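Local coordinates for protein glutathione S-transferase enzyme with thioredoxin-like domain (Bradyrhizobium sp., PDB 4MF7) that probably conjugates glutathione through its thiol to electrophilic substrates, at residues A[172-183]-A[224-233]. Sequence-based numbering, arbitrary orientation.
Sequences LQRYVAESKRLL and LVAFDELTHV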
loop_
_atom_site.group_PDB
_atom_site.type_symbol
_atom_site.label_atom_id
_atom_site.label_comp_id
_atom_site.label_asym_id
_atom_site.label_seq_id
_atom_site.Cartn_x
_atom_site.Cartn_y
_atom_site.Cartn_z
ATOM N N LEU A 172 5.206 13.619 -20.497
ATOM C CA LEU A 172 5.178 14.675 -19.502
ATOM C C LEU A 172 3.766 15.161 -19.285
ATOM O O LEU A 172 3.409 15.507 -18.156
ATOM C CB LEU A 172 6.079 15.851 -19.882
ATOM C CG LEU A 172 6.391 16.840 -18.746
ATOM C CD1 LEU A 172 6.799 16.144 -17.449
ATOM C CD2 LEU A 172 7.494 17.794 -19.177
ATOM N N GLN A 173 2.970 15.162 -20.355
ATOM C CA GLN A 173 1.571 15.585 -20.294
ATOM C C GLN A 173 0.739 14.669 -19.373
ATOM O O GLN A 173 -0.134 15.144 -18.641
ATOM C CB GLN A 173 0.956 15.648 -21.698
ATOM C CG GLN A 173 -0.180 16.653 -21.827
ATOM C CD GLN A 173 -0.510 16.978 -23.272
ATOM O OE1 GLN A 173 0.032 17.926 -23.844
ATOM N NE2 GLN A 173 -1.388 16.183 -23.876
ATOM N N ARG A 174 1.033 13.372 -19.412
ATOM C CA ARG A 174 0.389 12.384 -18.551
ATOM C C ARG A 174 0.841 12.542 -17.096
ATOM O O ARG A 174 0.026 12.472 -16.175
ATOM C CB ARG A 174 0.696 10.962 -19.048
ATOM N N TYR A 175 2.140 12.742 -16.897
ATOM C CA TYR A 175 2.704 12.928 -15.552
ATOM C C TYR A 175 2.146 14.201 -14.891
ATOM O O TYR A 175 1.829 14.216 -13.695
ATOM C CB TYR A 175 4.224 12.973 -15.621
ATOM C CG TYR A 175 4.918 13.452 -14.358
ATOM C CD1 TYR A 175 5.280 12.553 -13.350
ATOM C CD2 TYR A 175 5.241 14.798 -14.185
ATOM C CE1 TYR A 175 5.929 12.987 -12.203
ATOM C CE2 TYR A 175 5.886 15.240 -13.041
ATOM C CZ TYR A 175 6.232 14.333 -12.057
ATOM O OH TYR A 175 6.878 14.780 -10.929
ATOM N N VAL A 176 2.008 15.250 -15.689
ATOM C CA VAL A 176 1.456 16.512 -15.221
ATOM C C VAL A 176 -0.027 16.380 -14.890
ATOM O O VAL A 176 -0.463 16.855 -13.836
ATOM C CB VAL A 176 1.719 17.643 -16.239
ATOM C CG1 VAL A 176 0.819 18.848 -15.983
ATOM C CG2 VAL A 176 3.194 18.036 -16.179
ATOM N N ALA A 177 -0.803 15.731 -15.768
ATOM C CA ALA A 177 -2.227 15.486 -15.496
ATOM C C ALA A 177 -2.425 14.642 -14.224
ATOM O O ALA A 177 -3.279 14.978 -13.381
ATOM C CB ALA A 177 -2.913 14.819 -16.684
ATOM N N GLU A 178 -1.616 13.614 -14.033
ATOM C CA GLU A 178 -1.777 12.780 -12.844
ATOM C C GLU A 178 -1.362 13.534 -11.573
ATOM O O GLU A 178 -2.037 13.461 -10.561
ATOM C CB GLU A 178 -1.018 11.453 -12.988
ATOM C CG GLU A 178 -1.255 10.443 -11.859
ATOM C CD GLU A 178 -2.726 10.060 -11.618
ATOM O OE1 GLU A 178 -2.997 9.473 -10.556
ATOM O OE2 GLU A 178 -3.617 10.328 -12.457
ATOM N N SER A 179 -0.254 14.268 -11.651
ATOM C CA SER A 179 0.232 15.088 -10.549
ATOM C C SER A 179 -0.808 16.115 -10.111
ATOM O O SER A 179 -1.021 16.311 -8.911
ATOM C CB SER A 179 1.525 15.799 -10.972
ATOM O OG SER A 179 2.551 14.845 -11.191
ATOM N N LYS A 180 -1.461 16.747 -11.082
ATOM C CA LYS A 180 -2.522 17.716 -10.809
ATOM C C LYS A 180 -3.718 17.060 -10.145
ATOM O O LYS A 180 -4.299 17.620 -9.224
ATOM C CB LYS A 180 -2.964 18.452 -12.077
ATOM C CG LYS A 180 -1.944 19.499 -12.541
ATOM C CD LYS A 180 -2.493 20.398 -13.649
ATOM C CE LYS A 180 -3.238 21.588 -13.064
ATOM N NZ LYS A 180 -3.717 22.525 -14.115
ATOM N N ARG A 181 -4.087 15.871 -10.610
ATOM C CA ARG A 181 -5.236 15.175 -10.043
ATOM C C ARG A 181 -4.969 14.825 -8.578
ATOM O O ARG A 181 -5.823 15.053 -7.725
ATOM C CB ARG A 181 -5.569 13.914 -10.852
ATOM C CG ARG A 181 -6.920 13.296 -10.488
ATOM C CD ARG A 181 -7.082 11.873 -11.022
ATOM N NE ARG A 181 -6.152 10.949 -10.375
ATOM C CZ ARG A 181 -6.294 10.454 -9.147
ATOM N NH1 ARG A 181 -7.352 10.765 -8.396
ATOM N NH2 ARG A 181 -5.367 9.634 -8.666
ATOM N N LEU A 182 -3.780 14.291 -8.298
ATOM C CA LEU A 182 -3.364 13.952 -6.933
ATOM C C LEU A 182 -3.262 15.166 -6.020
ATOM O O LEU A 182 -3.733 15.165 -4.886
ATOM C CB LEU A 182 -2.024 13.234 -6.948
ATOM C CG LEU A 182 -1.878 11.706 -6.972
ATOM C CD1 LEU A 182 -3.150 10.948 -7.302
ATOM C CD2 LEU A 182 -0.739 11.306 -7.898
ATOM N N LEU A 183 -2.630 16.225 -6.512
ATOM C CA LEU A 183 -2.579 17.464 -5.741
ATOM C C LEU A 183 -3.971 17.969 -5.410
ATOM O O LEU A 183 -4.160 18.548 -4.358
ATOM C CB LEU A 183 -1.821 18.543 -6.528
ATOM C CG LEU A 183 -0.298 18.393 -6.583
ATOM C CD1 LEU A 183 0.268 19.383 -7.603
ATOM C CD2 LEU A 183 0.362 18.586 -5.237
ATOM N N LEU A 224 4.168 24.022 -14.226
ATOM C CA LEU A 224 3.464 22.994 -14.989
ATOM C C LEU A 224 2.223 22.424 -14.266
ATOM O O LEU A 224 1.209 22.128 -14.886
ATOM C CB LEU A 224 4.414 21.841 -15.324
ATOM C CG LEU A 224 5.395 22.025 -16.491
ATOM C CD1 LEU A 224 6.487 20.984 -16.446
ATOM C CD2 LEU A 224 4.655 21.975 -17.806
ATOM N N VAL A 225 2.350 22.199 -12.973
ATOM C CA VAL A 225 1.259 21.634 -12.199
ATOM C C VAL A 225 0.384 22.698 -11.535
ATOM O O VAL A 225 -0.529 22.370 -10.791
ATOM C CB VAL A 225 1.763 20.602 -11.155
ATOM C CG1 VAL A 225 2.549 19.500 -11.868
ATOM C CG2 VAL A 225 2.565 21.231 -10.032
ATOM N N ALA A 226 0.666 23.960 -11.832
ATOM C CA ALA A 226 -0.053 25.094 -11.263
ATOM C C ALA A 226 -0.023 25.064 -9.747
ATOM O O ALA A 226 -1.026 25.375 -9.094
ATOM C CB ALA A 226 -1.485 25.145 -11.777
ATOM N N PHE A 227 1.139 24.735 -9.179
ATOM C CA PHE A 227 1.242 24.606 -7.744
ATOM C C PHE A 227 0.843 25.875 -6.995
ATOM O O PHE A 227 0.243 25.797 -5.924
ATOM C CB PHE A 227 2.665 24.222 -7.345
ATOM C CG PHE A 227 2.820 23.823 -5.898
ATOM C CD1 PHE A 227 2.355 22.579 -5.454
ATOM C CD2 PHE A 227 3.467 24.643 -4.988
ATOM C CE1 PHE A 227 2.504 22.208 -4.133
ATOM C CE2 PHE A 227 3.636 24.255 -3.650
ATOM C CZ PHE A 227 3.155 23.038 -3.226
ATOM N N ASP A 228 1.235 27.031 -7.522
ATOM C CA ASP A 228 1.049 28.291 -6.789
ATOM C C ASP A 228 -0.384 28.805 -6.875
ATOM O O ASP A 228 -0.709 29.774 -6.207
ATOM C CB ASP A 228 2.088 29.331 -7.216
ATOM C CG ASP A 228 3.506 28.893 -6.852
ATOM O OD1 ASP A 228 3.729 28.564 -5.673
ATOM O OD2 ASP A 228 4.383 28.824 -7.733
ATOM N N GLU A 229 -1.223 28.122 -7.661
ATOM C CA GLU A 229 -2.674 28.346 -7.678
ATOM C C GLU A 229 -3.398 27.540 -6.592
ATOM O O GLU A 229 -4.564 27.801 -6.266
ATOM C CB GLU A 229 -3.256 28.085 -9.066
ATOM C CG GLU A 229 -2.823 29.102 -10.118
ATOM C CD GLU A 229 -3.218 30.523 -9.744
ATOM O OE1 GLU A 229 -2.329 31.382 -9.576
ATOM O OE2 GLU A 229 -4.427 30.747 -9.571
ATOM N N LEU A 230 -2.706 26.579 -5.986
ATOM C CA LEU A 230 -3.228 25.940 -4.776
ATOM C C LEU A 230 -3.086 26.824 -3.530
ATOM O O LEU A 230 -2.367 27.842 -3.527
ATOM C CB LEU A 230 -2.530 24.578 -4.557
ATOM C CG LEU A 230 -2.632 23.606 -5.723
ATOM C CD1 LEU A 230 -1.596 22.493 -5.479
ATOM C CD2 LEU A 230 -4.036 23.041 -5.878
ATOM N N THR A 231 -3.766 26.433 -2.461
ATOM C CA THR A 231 -3.661 27.159 -1.188
ATOM C C THR A 231 -3.204 26.260 -0.038
ATOM O O THR A 231 -2.244 26.570 0.680
ATOM C CB THR A 231 -4.998 27.836 -0.826
ATOM O OG1 THR A 231 -5.457 28.588 -1.956
ATOM C CG2 THR A 231 -4.838 28.754 0.382
ATOM N N HIS A 232 -3.874 25.140 0.103
ATOM C CA HIS A 232 -3.713 24.281 1.272
ATOM C C HIS A 232 -2.489 23.377 1.171
ATOM O O HIS A 232 -1.807 23.207 2.152
ATOM C CB HIS A 232 -5.007 23.498 1.508
ATOM C CG HIS A 232 -6.207 24.395 1.512
ATOM N ND1 HIS A 232 -6.356 25.412 2.427
ATOM C CD2 HIS A 232 -7.260 24.486 0.666
ATOM C CE1 HIS A 232 -7.469 26.076 2.162
ATOM N NE2 HIS A 232 -8.034 25.537 1.099
ATOM N N VAL A 233 -2.228 22.818 -0.005
ATOM C CA VAL A 233 -1.002 21.993 -0.177
ATOM C C VAL A 233 0.287 22.804 0.077
ATOM O O VAL A 233 1.151 22.361 0.853
ATOM C CB VAL A 233 -0.976 21.238 -1.516
ATOM C CG1 VAL A 233 0.283 20.405 -1.635
ATOM C CG2 VAL A 233 -2.175 20.298 -1.635
#
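Leu183 lies over Val225 and reaches three further side chains of segment 224-233, those of Phe227, Leu230 and Val233. Its CD1 meets Val225 CG2 at 3.8 Å, the two side chains crossing at about a right angle. A chi1 of -75° sets Leu183 CG anti to the carbonyl carbon, and from there CD1 goes to Val225 while CD2 approaches Val233 CG1 and comes to the edge of the Phe227 ring, near its plane, at CE1. Leu230 CD1 meets Leu183 CB. Val225 also uses its other branch: CG1 rests against Ser179 CB at 3.9 Å. The hydroxyl of Ser179 turns back to its own helix, its OG hydrogen-bonded to Tyr175 O at 2.7 Å. The carbonyl oxygen thus takes two donors, Ser179 OG and Ser179 N, from opposite faces of its plane.

One turn back, Val176 CG1 sits 3.5 Å from Leu224 O, and its CG2 meets Leu224 CB. Leu172 CD2 extends the apolar row to Leu224 CD1. Lys180 lays its aliphatic chain along the Val225 backbone. Lys180 CG and CE each come within 3.6 Å of Val225 O, and the bend at chi3 (87°) brings CE back to that oxygen. NZ ends beside Ala226 CB.

Ala226 has positive phi and closes helix 221-224 with a Schellman motif. The chain then makes a 3-10 turn and enters helix 232-241, with Thr231 at the N-cap position. Glu187 of helix 171-190 accepts bonds from the backbone N of Thr231, His232 and Val233 at this helix start. Leu215 of helix 203-215 touches both Ser179 and Leu183. The contact joins a long helix to the connection between two later helices, within the all-helical C-terminal domain of the glutathione transferase fold.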